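Diguanylate cyclase (Pseudomonas aeruginosa, PDB 5M3C) is a two-domain protein of the diguanylate cyclase family, joining a GGDEF domain that holds GTP and calcium to an EAL domain with its own calcium site. Local coordinates at residues B[124-135]-B[153-164]; B[350-358]-B[369-377]. All blocks are in the same frame, centred on the assembly; numbering follows the deposited sequence.

Contact 1 (B[124-135]-B[153-164]); sequences SASVGIALFPKD and AKSRGRSRIEYY. With GTP (guanosine-5'-triphosphate), chain I.
Val-127, Gly-128 and Ile-129 run parallel to Ile-161, Glu-162 and Tyr-163, the strand axes 4.7 Å apart, and the backbone bonds from Val-127 N to Arg-160 O and from Glu-162 N to Val-127 O begin a ladder that Ile-129 N continues to Glu-162 O. On one face of the sheet Ile-129 CD1 lies over the Tyr-163 ring, 3.7 Å from its centroid, a CH-pi contact; the same methyl meets Ile-161 CG2 at 3.5 Å. Helix 96-108 packs against Ile-129 and Ile-161 on this side. The two strands and helix 139-155 between them form a beta-alpha-beta unit of the GGDEF domain, and the helix end and following loop reach the GTP. Arg-158, extended from CG to NE (chi3 176°), turns its guanidinium edge to the gamma-phosphate: NE gives a bond to O2G at 3.0 Å and NH2 one to O1G at 2.8 Å. Lys-154 NZ adds a weak bond to O2G, while its CD sits 3.3 Å from Ser-126 OG; Asp-43 holds both Lys-154 NZ, by a salt bridge, and Ser-126 OG, by a hydrogen bond. Farther along, Arg-160 grips Glu-162 OE2 side-on with NE and NH2, and Arg-156 NE reaches that oxygen from above the carboxylate plane.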
loop_
_atom_site.group_PDB
_atom_site.type_symbol
_atom_site.label_atom_id
_atom_site.label_comp_id
_atom_site.label_asym_id
_atom_site.label_seq_id
_atom_site.Cartn_x
_atom_site.Cartn_y
_atom_site.Cartn_z
ATOM N N SER B 124 -15.908 13.734 12.634
ATOM C CA SER B 124 -15.260 12.902 13.636
ATOM C C SER B 124 -14.790 13.767 14.797
ATOM O O SER B 124 -14.913 14.991 14.755
ATOM C CB SER B 124 -14.075 12.169 13.010
ATOM O OG SER B 124 -13.375 11.413 13.977
ATOM N N ALA B 125 -14.249 13.135 15.834
ATOM C CA ALA B 125 -13.781 13.867 17.006
ATOM C C ALA B 125 -12.738 13.079 17.785
ATOM O O ALA B 125 -12.708 11.851 17.736
ATOM C CB ALA B 125 -14.954 14.216 17.907
ATOM N N SER B 126 -11.882 13.801 18.499
ATOM C CA SER B 126 -10.904 13.186 19.387
ATOM C C SER B 126 -11.321 13.434 20.833
ATOM O O SER B 126 -11.894 14.476 21.151
ATOM C CB SER B 126 -9.514 13.760 19.128
ATOM O OG SER B 126 -9.186 13.671 17.754
ATOM N N VAL B 127 -11.040 12.480 21.712
ATOM C CA VAL B 127 -11.538 12.566 23.077
ATOM C C VAL B 127 -10.444 12.340 24.110
ATOM O O VAL B 127 -9.715 11.345 24.060
ATOM C CB VAL B 127 -12.661 11.543 23.324
ATOM C CG1 VAL B 127 -13.279 11.758 24.697
ATOM C CG2 VAL B 127 -13.721 11.645 22.239
ATOM N N GLY B 128 -10.343 13.272 25.052
ATOM C CA GLY B 128 -9.411 13.136 26.164
ATOM C C GLY B 128 -10.189 12.912 27.439
ATOM O O GLY B 128 -11.249 13.502 27.627
ATOM N N ILE B 129 -9.676 12.055 28.316
ATOM C CA ILE B 129 -10.368 11.754 29.570
ATOM C C ILE B 129 -9.533 12.134 30.786
ATOM O O ILE B 129 -8.350 11.804 30.861
ATOM C CB ILE B 129 -10.715 10.258 29.686
ATOM C CG1 ILE B 129 -11.397 9.761 28.412
ATOM C CG2 ILE B 129 -11.617 10.017 30.888
ATOM C CD1 ILE B 129 -11.694 8.277 28.425
ATOM N N ALA B 130 -10.155 12.822 31.739
ATOM C CA ALA B 130 -9.509 13.113 33.015
ATOM C C ALA B 130 -10.394 12.631 34.152
ATOM O O ALA B 130 -11.549 13.025 34.246
ATOM C CB ALA B 130 -9.239 14.602 33.151
ATOM N N LEU B 131 -9.850 11.777 35.013
ATOM C CA LEU B 131 -10.606 11.229 36.134
ATOM C C LEU B 131 -10.331 12.015 37.407
ATOM O O LEU B 131 -9.224 12.510 37.606
ATOM C CB LEU B 131 -10.230 9.762 36.358
ATOM C CG LEU B 131 -10.694 8.766 35.294
ATOM C CD1 LEU B 131 -9.889 7.479 35.380
ATOM C CD2 LEU B 131 -12.180 8.479 35.436
ATOM N N PHE B 132 -11.340 12.138 38.264
ATOM C CA PHE B 132 -11.120 12.692 39.597
ATOM C C PHE B 132 -11.498 11.675 40.668
ATOM O O PHE B 132 -12.462 10.919 40.508
ATOM C CB PHE B 132 -11.857 14.024 39.802
ATOM C CG PHE B 132 -13.342 13.963 39.564
ATOM C CD1 PHE B 132 -13.866 14.203 38.305
ATOM C CD2 PHE B 132 -14.215 13.716 40.611
ATOM C CE1 PHE B 132 -15.232 14.173 38.088
ATOM C CE2 PHE B 132 -15.582 13.683 40.399
ATOM C CZ PHE B 132 -16.092 13.913 39.138
ATOM N N PRO B 133 -10.734 11.662 41.759
ATOM C CA PRO B 133 -9.664 12.645 41.975
ATOM C C PRO B 133 -8.268 12.183 41.544
ATOM O O PRO B 133 -7.276 12.803 41.930
ATOM C CB PRO B 133 -9.695 12.866 43.493
ATOM C CG PRO B 133 -10.304 11.628 44.053
ATOM C CD PRO B 133 -11.294 11.164 43.027
ATOM N N LYS B 134 -8.187 11.119 40.751
ATOM C CA LYS B 134 -6.887 10.573 40.358
ATOM C C LYS B 134 -6.042 11.616 39.636
ATOM O O LYS B 134 -4.847 11.745 39.896
ATOM C CB LYS B 134 -7.058 9.345 39.460
ATOM C CG LYS B 134 -5.745 8.692 39.054
ATOM C CD LYS B 134 -5.949 7.636 37.978
ATOM N N ASP B 135 -6.672 12.359 38.733
ATOM C CA ASP B 135 -5.960 13.296 37.874
ATOM C C ASP B 135 -6.161 14.749 38.290
ATOM O O ASP B 135 -5.762 15.658 37.567
ATOM C CB ASP B 135 -6.415 13.118 36.425
ATOM C CG ASP B 135 -6.343 11.676 35.964
ATOM O OD1 ASP B 135 -5.452 10.938 36.437
ATOM O OD2 ASP B 135 -7.178 11.283 35.124
ATOM N N ALA B 153 -4.732 12.420 22.076
ATOM C CA ALA B 153 -5.570 11.698 21.127
ATOM C C ALA B 153 -5.435 12.332 19.752
ATOM O O ALA B 153 -5.503 11.652 18.729
ATOM C CB ALA B 153 -7.022 11.724 21.575
ATOM N N LYS B 154 -5.244 13.645 19.744
ATOM C CA LYS B 154 -5.081 14.400 18.509
ATOM C C LYS B 154 -3.776 14.022 17.814
ATOM O O LYS B 154 -3.726 13.960 16.590
ATOM C CB LYS B 154 -5.103 15.907 18.802
ATOM C CG LYS B 154 -5.912 16.737 17.818
ATOM C CD LYS B 154 -7.392 16.386 17.864
ATOM C CE LYS B 154 -8.250 17.541 17.379
ATOM N NZ LYS B 154 -9.644 17.125 17.063
ATOM N N SER B 155 -2.725 13.766 18.594
ATOM C CA SER B 155 -1.410 13.452 18.023
ATOM C C SER B 155 -1.227 11.969 17.685
ATOM O O SER B 155 -0.630 11.635 16.663
ATOM C CB SER B 155 -0.289 13.906 18.963
ATOM O OG SER B 155 -0.141 13.021 20.062
ATOM N N ARG B 156 -1.732 11.085 18.544
ATOM C CA ARG B 156 -1.606 9.637 18.337
ATOM C C ARG B 156 -2.516 9.139 17.216
ATOM O O ARG B 156 -2.617 7.936 16.972
ATOM C CB ARG B 156 -1.934 8.878 19.625
ATOM C CG ARG B 156 -0.802 8.849 20.638
ATOM C CD ARG B 156 -1.191 8.068 21.885
ATOM N NE ARG B 156 -1.822 6.788 21.564
ATOM C CZ ARG B 156 -1.163 5.694 21.195
ATOM N NH1 ARG B 156 0.160 5.709 21.088
ATOM N NH2 ARG B 156 -1.829 4.580 20.926
ATOM N N GLY B 157 -3.182 10.070 16.544
ATOM C CA GLY B 157 -4.104 9.740 15.470
ATOM C C GLY B 157 -5.311 10.644 15.570
ATOM O O GLY B 157 -5.190 11.816 15.926
ATOM N N ARG B 158 -6.481 10.104 15.268
ATOM C CA ARG B 158 -7.723 10.842 15.457
ATOM C C ARG B 158 -8.878 9.870 15.608
ATOM O O ARG B 158 -8.677 8.657 15.602
ATOM C CB ARG B 158 -7.964 11.807 14.294
ATOM C CG ARG B 158 -7.435 13.213 14.544
ATOM C CD ARG B 158 -7.514 14.075 13.295
ATOM N NE ARG B 158 -7.107 15.458 13.540
ATOM C CZ ARG B 158 -5.844 15.872 13.627
ATOM N NH1 ARG B 158 -4.842 15.012 13.503
ATOM N NH2 ARG B 158 -5.581 17.150 13.846
ATOM N N SER B 159 -10.085 10.403 15.757
ATOM C CA SER B 159 -11.258 9.564 15.940
ATOM C C SER B 159 -10.954 8.507 16.999
ATOM O O SER B 159 -11.379 7.357 16.885
ATOM C CB SER B 159 -11.642 8.905 14.615
ATOM O OG SER B 159 -12.907 8.273 14.703
ATOM N N ARG B 160 -10.211 8.912 18.028
ATOM C CA ARG B 160 -9.765 7.999 19.075
ATOM C C ARG B 160 -9.977 8.602 20.462
ATOM O O ARG B 160 -10.366 9.762 20.595
ATOM C CB ARG B 160 -8.283 7.654 18.883
ATOM C CG ARG B 160 -7.345 8.837 19.067
ATOM C CD ARG B 160 -5.888 8.449 18.875
ATOM N NE ARG B 160 -5.462 7.420 19.819
ATOM C CZ ARG B 160 -5.227 6.152 19.495
ATOM N NH1 ARG B 160 -5.367 5.739 18.241
ATOM N NH2 ARG B 160 -4.845 5.291 20.427
ATOM N N ILE B 161 -9.709 7.802 21.488
ATOM C CA ILE B 161 -9.857 8.224 22.875
ATOM C C ILE B 161 -8.527 8.069 23.603
ATOM O O ILE B 161 -7.788 7.121 23.349
ATOM C CB ILE B 161 -10.939 7.389 23.588
ATOM C CG1 ILE B 161 -12.310 7.693 22.981
ATOM C CG2 ILE B 161 -10.953 7.674 25.080
ATOM C CD1 ILE B 161 -13.424 6.792 23.471
ATOM N N GLU B 162 -8.215 9.003 24.497
ATOM C CA GLU B 162 -6.993 8.899 25.290
ATOM C C GLU B 162 -7.200 9.311 26.740
ATOM O O GLU B 162 -7.942 10.248 27.038
ATOM C CB GLU B 162 -5.880 9.745 24.673
ATOM C CG GLU B 162 -5.350 9.206 23.353
ATOM C CD GLU B 162 -4.607 7.891 23.504
ATOM O OE1 GLU B 162 -3.873 7.726 24.504
ATOM O OE2 GLU B 162 -4.750 7.026 22.617
ATOM N N TYR B 163 -6.533 8.595 27.640
ATOM C CA TYR B 163 -6.556 8.929 29.059
ATOM C C TYR B 163 -5.402 9.852 29.410
ATOM O O TYR B 163 -4.391 9.898 28.708
ATOM C CB TYR B 163 -6.487 7.664 29.916
ATOM C CG TYR B 163 -7.816 6.969 30.059
ATOM C CD1 TYR B 163 -8.218 6.008 29.145
ATOM C CD2 TYR B 163 -8.678 7.286 31.102
ATOM C CE1 TYR B 163 -9.438 5.373 29.266
ATOM C CE2 TYR B 163 -9.902 6.656 31.232
ATOM C CZ TYR B 163 -10.276 5.700 30.311
ATOM O OH TYR B 163 -11.491 5.063 30.426
ATOM N N TYR B 164 -5.561 10.588 30.502
ATOM C CA TYR B 164 -4.531 11.504 30.954
ATOM C C TYR B 164 -3.344 10.729 31.508
ATOM O O TYR B 164 -3.503 9.629 32.031
ATOM C CB TYR B 164 -5.083 12.449 32.023
ATOM C CG TYR B 164 -4.031 13.355 32.618
ATOM C CD1 TYR B 164 -3.454 14.368 31.861
ATOM C CD2 TYR B 164 -3.608 13.197 33.931
ATOM C CE1 TYR B 164 -2.487 15.198 32.396
ATOM C CE2 TYR B 164 -2.642 14.024 34.475
ATOM C CZ TYR B 164 -2.085 15.022 33.703
ATOM O OH TYR B 164 -1.121 15.849 34.234
HETATM P PG GTP I . -7.972 19.562 14.424
HETATM O O1G GTP I . -6.477 19.776 14.427
HETATM O O2G GTP I . -8.403 18.129 14.229
HETATM O O3G GTP I . -8.701 20.265 15.544
HETATM O O3B GTP I . -8.502 20.258 13.071
HETATM P PB GTP I . -9.471 21.543 13.103
HETATM O O1B GTP I . -9.529 22.131 11.713
HETATM O O2B GTP I . -10.757 21.166 13.800
HETATM O O3A GTP I . -8.608 22.538 14.034
HETATM P PA GTP I . -9.280 23.681 14.947
HETATM O O1A GTP I . -8.292 24.813 15.092
HETATM O O2A GTP I . -9.878 23.041 16.180
HETATM O "O5'" GTP I . -10.480 24.195 14.022
HETATM C "C5'" GTP I . -11.684 24.618 14.638
HETATM C "C4'" GTP I . -12.656 24.982 13.535
HETATM O "O4'" GTP I . -13.976 25.072 14.071
HETATM C "C3'" GTP I . -12.309 26.332 12.917
HETATM O "O3'" GTP I . -12.112 26.209 11.506
HETATM C "C2'" GTP I . -13.500 27.215 13.223
HETATM O "O2'" GTP I . -13.834 28.072 12.129
HETATM C "C1'" GTP I . -14.607 26.216 13.502
HETATM N N9 GTP I . -15.613 26.801 14.407
HETATM C C8 GTP I . -15.422 27.186 15.680
HETATM N N7 GTP I . -16.576 27.684 16.195
HETATM C C5 GTP I . -17.517 27.616 15.236
HETATM C C6 GTP I . -18.946 27.968 15.107
HETATM O O6 GTP I . -19.562 28.469 16.069
HETATM N N1 GTP I . -19.557 27.733 13.936
HETATM C C2 GTP I . -18.909 27.191 12.887
HETATM N N2 GTP I . -19.587 26.981 11.732
HETATM N N3 GTP I . -17.600 26.845 12.936
HETATM C C4 GTP I . -16.873 27.032 14.059
#

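Contact 2 (B[350-358]-B[369-377]); sequences ILKIDKSFI and AITRAIIAL
Ile-374 meets three side chains of 350-358 with two branches: CG2 touches Leu-351 CD1 at 3.6 Å and also reaches Ile-353 CG1, while CD1 touches Ile-353 CG2 at 3.7 Å and, more loosely, the Phe-357 ring. Its torsions spread the branches apart, with CG2 anti to the backbone N (CG1 at chi1 -65°) and the other branch stretched out to CD1 (chi2 174°). One turn back along the helix, Ile-370 CG2 sits over the centre of the Phe-357 ring, 3.7 Å from the centroid and only 10° off the normal, a CH-pi contact. Ser-356 OG lies over the opposite face, leaving the ring sandwiched between a methyl and a hydroxyl. Thr-371 OG1 comes up beside Phe-357 CB, at 3.5 Å; that hydroxyl is hydrogen-bonded to Asp-367 O, within its own helix. Ile-353 CD1 faces Thr-371 CG2 and Ile-375 CG1, 4.2 Å from each, a looser touch.

The EAL domain is a TIM-barrel-like beta/alpha barrel, and strand 350-353, helix 365-380 and strand 384-387 form one of its beta-alpha-beta units, the helix antiparallel to the strand. No hydrogen bond crosses this almost wholly apolar contact.

Behind this layer Asp-354 is the N-cap of the short, weakly bonded helix 355-358 that carries Phe-357. Its OD2 accepts from Ser-356 N at 3.2 Å and from Ser-356 OG at 2.7 Å, the latter on the anti lone pair, and this second bond helps fix the hydroxyl above the ring. Lys-352, on the other side of the strand, makes a salt bridge with Glu-301 of the calcium site. Beyond the helix, Leu-340 of the second subunit packs on Ile-370.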
loop_
_atom_site.group_PDB
_atom_site.type_symbol
_atom_site.label_atom_id
_atom_site.label_comp_id
_atom_site.label_asym_id
_atom_site.label_seq_id
_atom_site.Cartn_x
_atom_site.Cartn_y
_atom_site.Cartn_z
ATOM N N ILE B 350 18.516 8.353 -10.952
ATOM C CA ILE B 350 19.321 7.875 -9.836
ATOM C C ILE B 350 18.543 6.872 -8.985
ATOM O O ILE B 350 17.319 6.927 -8.910
ATOM C CB ILE B 350 19.759 9.051 -8.937
ATOM C CG1 ILE B 350 20.423 10.153 -9.772
ATOM C CG2 ILE B 350 20.690 8.573 -7.831
ATOM C CD1 ILE B 350 21.726 9.743 -10.423
ATOM N N LEU B 351 19.268 5.959 -8.348
ATOM C CA LEU B 351 18.675 4.968 -7.454
ATOM C C LEU B 351 19.476 4.958 -6.154
ATOM O O LEU B 351 20.645 4.568 -6.141
ATOM C CB LEU B 351 18.698 3.583 -8.118
ATOM C CG LEU B 351 18.065 2.363 -7.428
ATOM C CD1 LEU B 351 18.676 2.088 -6.060
ATOM C CD2 LEU B 351 16.561 2.522 -7.314
ATOM N N LYS B 352 18.854 5.386 -5.059
ATOM C CA LYS B 352 19.570 5.488 -3.789
ATOM C C LYS B 352 19.300 4.302 -2.861
ATOM O O LYS B 352 18.177 4.104 -2.388
ATOM C CB LYS B 352 19.215 6.801 -3.092
ATOM C CG LYS B 352 19.305 8.015 -4.005
ATOM C CD LYS B 352 19.497 9.302 -3.220
ATOM C CE LYS B 352 20.901 9.392 -2.641
ATOM N NZ LYS B 352 21.162 10.707 -1.994
ATOM N N ILE B 353 20.346 3.524 -2.596
ATOM C CA ILE B 353 20.234 2.341 -1.747
ATOM C C ILE B 353 20.076 2.749 -0.287
ATOM O O ILE B 353 20.903 3.484 0.247
ATOM C CB ILE B 353 21.473 1.433 -1.867
ATOM C CG1 ILE B 353 21.789 1.149 -3.339
ATOM C CG2 ILE B 353 21.253 0.136 -1.100
ATOM C CD1 ILE B 353 23.007 0.276 -3.551
ATOM N N ASP B 354 19.017 2.260 0.353
ATOM C CA ASP B 354 18.714 2.606 1.743
ATOM C C ASP B 354 19.899 2.356 2.677
ATOM O O ASP B 354 20.701 1.449 2.454
ATOM C CB ASP B 354 17.500 1.813 2.231
ATOM C CG ASP B 354 16.946 2.340 3.544
ATOM O OD1 ASP B 354 16.485 3.501 3.573
ATOM O OD2 ASP B 354 16.961 1.589 4.541
ATOM N N LYS B 355 19.985 3.160 3.732
ATOM C CA LYS B 355 21.102 3.102 4.673
ATOM C C LYS B 355 21.134 1.803 5.478
ATOM O O LYS B 355 22.166 1.450 6.049
ATOM C CB LYS B 355 21.042 4.295 5.632
ATOM N N SER B 356 20.011 1.095 5.525
ATOM C CA SER B 356 19.917 -0.125 6.321
ATOM C C SER B 356 20.752 -1.269 5.736
ATOM O O SER B 356 21.344 -2.057 6.476
ATOM C CB SER B 356 18.455 -0.559 6.456
ATOM O OG SER B 356 17.889 -0.871 5.193
ATOM N N PHE B 357 20.798 -1.353 4.410
ATOM C CA PHE B 357 21.512 -2.437 3.737
ATOM C C PHE B 357 23.011 -2.182 3.660
ATOM O O PHE B 357 23.803 -3.117 3.603
ATOM C CB PHE B 357 20.970 -2.637 2.322
ATOM C CG PHE B 357 19.487 -2.849 2.267
ATOM C CD1 PHE B 357 18.909 -3.943 2.893
ATOM C CD2 PHE B 357 18.670 -1.960 1.589
ATOM C CE1 PHE B 357 17.543 -4.143 2.848
ATOM C CE2 PHE B 357 17.304 -2.154 1.538
ATOM C CZ PHE B 357 16.739 -3.248 2.169
ATOM N N ILE B 358 23.395 -0.913 3.647
ATOM C CA ILE B 358 24.796 -0.546 3.485
ATOM C C ILE B 358 25.532 -0.458 4.821
ATOM O O ILE B 358 26.758 -0.561 4.866
ATOM C CB ILE B 358 24.923 0.780 2.715
ATOM C CG1 ILE B 358 24.616 0.536 1.238
ATOM C CG2 ILE B 358 26.320 1.364 2.861
ATOM C CD1 ILE B 358 24.288 1.793 0.471
ATOM N N ALA B 369 23.583 -9.494 0.054
ATOM C CA ALA B 369 22.777 -10.050 -1.032
ATOM C C ALA B 369 21.853 -8.996 -1.632
ATOM O O ALA B 369 21.757 -8.856 -2.853
ATOM C CB ALA B 369 21.962 -11.231 -0.527
ATOM N N ILE B 370 21.176 -8.259 -0.758
ATOM C CA ILE B 370 20.250 -7.217 -1.182
ATOM C C ILE B 370 20.972 -6.078 -1.888
ATOM O O ILE B 370 20.519 -5.609 -2.924
ATOM C CB ILE B 370 19.478 -6.634 0.013
ATOM C CG1 ILE B 370 18.719 -7.742 0.747
ATOM C CG2 ILE B 370 18.522 -5.548 -0.453
ATOM C CD1 ILE B 370 17.902 -8.634 -0.163
ATOM N N THR B 371 22.085 -5.626 -1.321
ATOM C CA THR B 371 22.856 -4.550 -1.931
ATOM C C THR B 371 23.362 -4.995 -3.299
ATOM O O THR B 371 23.357 -4.226 -4.258
ATOM C CB THR B 371 24.048 -4.131 -1.049
ATOM O OG1 THR B 371 23.573 -3.722 0.241
ATOM C CG2 THR B 371 24.814 -2.984 -1.691
ATOM N N ARG B 372 23.790 -6.250 -3.378
ATOM C CA ARG B 372 24.286 -6.817 -4.625
ATOM C C ARG B 372 23.138 -6.933 -5.630
ATOM O O ARG B 372 23.325 -6.747 -6.831
ATOM C CB ARG B 372 24.912 -8.187 -4.351
ATOM C CG ARG B 372 26.136 -8.524 -5.189
ATOM C CD ARG B 372 27.115 -9.372 -4.385
ATOM N NE ARG B 372 26.428 -10.296 -3.481
ATOM C CZ ARG B 372 26.959 -10.803 -2.371
ATOM N NH1 ARG B 372 28.196 -10.484 -2.006
ATOM N NH2 ARG B 372 26.247 -11.630 -1.616
ATOM N N ALA B 373 21.944 -7.228 -5.124
ATOM C CA ALA B 373 20.752 -7.326 -5.959
ATOM C C ALA B 373 20.334 -5.964 -6.506
ATOM O O ALA B 373 20.074 -5.817 -7.699
ATOM C CB ALA B 373 19.611 -7.941 -5.167
ATOM N N ILE B 374 20.269 -4.975 -5.625
ATOM C CA ILE B 374 19.857 -3.628 -6.000
ATOM C C ILE B 374 20.766 -3.036 -7.073
ATOM O O ILE B 374 20.291 -2.368 -7.989
ATOM C CB ILE B 374 19.861 -2.686 -4.783
ATOM C CG1 ILE B 374 18.816 -3.135 -3.762
ATOM C CG2 ILE B 374 19.579 -1.257 -5.215
ATOM C CD1 ILE B 374 18.851 -2.347 -2.471
ATOM N N ILE B 375 22.068 -3.270 -6.953
ATOM C CA ILE B 375 23.022 -2.776 -7.941
ATOM C C ILE B 375 22.722 -3.401 -9.298
ATOM O O ILE B 375 22.593 -2.697 -10.304
ATOM C CB ILE B 375 24.479 -3.082 -7.534
ATOM C CG1 ILE B 375 24.864 -2.266 -6.294
ATOM C CG2 ILE B 375 25.431 -2.772 -8.683
ATOM C CD1 ILE B 375 26.126 -2.741 -5.608
ATOM N N ALA B 376 22.599 -4.726 -9.314
ATOM C CA ALA B 376 22.276 -5.457 -10.535
ATOM C C ALA B 376 20.955 -4.963 -11.122
ATOM O O ALA B 376 20.798 -4.866 -12.341
ATOM C CB ALA B 376 22.203 -6.952 -10.252
ATOM N N LEU B 377 20.012 -4.647 -10.240
ATOM C CA LEU B 377 18.702 -4.151 -10.648
ATOM C C LEU B 377 18.828 -2.780 -11.304
ATOM O O LEU B 377 18.352 -2.568 -12.416
ATOM C CB LEU B 377 17.770 -4.063 -9.438
ATOM C CG LEU B 377 16.271 -4.178 -9.726
ATOM C CD1 LEU B 377 15.475 -4.063 -8.437
ATOM C CD2 LEU B 377 15.815 -3.129 -10.727
#

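The two contacts belong to different domains and lie on opposite sides of the chain's centre, their nearest atoms about 23 Å apart and their centres about 43 Å. Contact 1 is partly buried and joins neighbouring strands edge to edge, so backbone hydrogen bonds carry it; its polar end faces a bound nucleotide, and a salt-bridge cluster lies on one of its faces. Every touching residue of contact 2 is buried, and it sets a helix against a strand and the short helix after it, with methyl and ring packing in place of hydrogen bonds. Both use an isoleucine methyl over an aromatic face, but the helix of contact 2 also meets the second subunit, whereas no other protein chain touches contact 1.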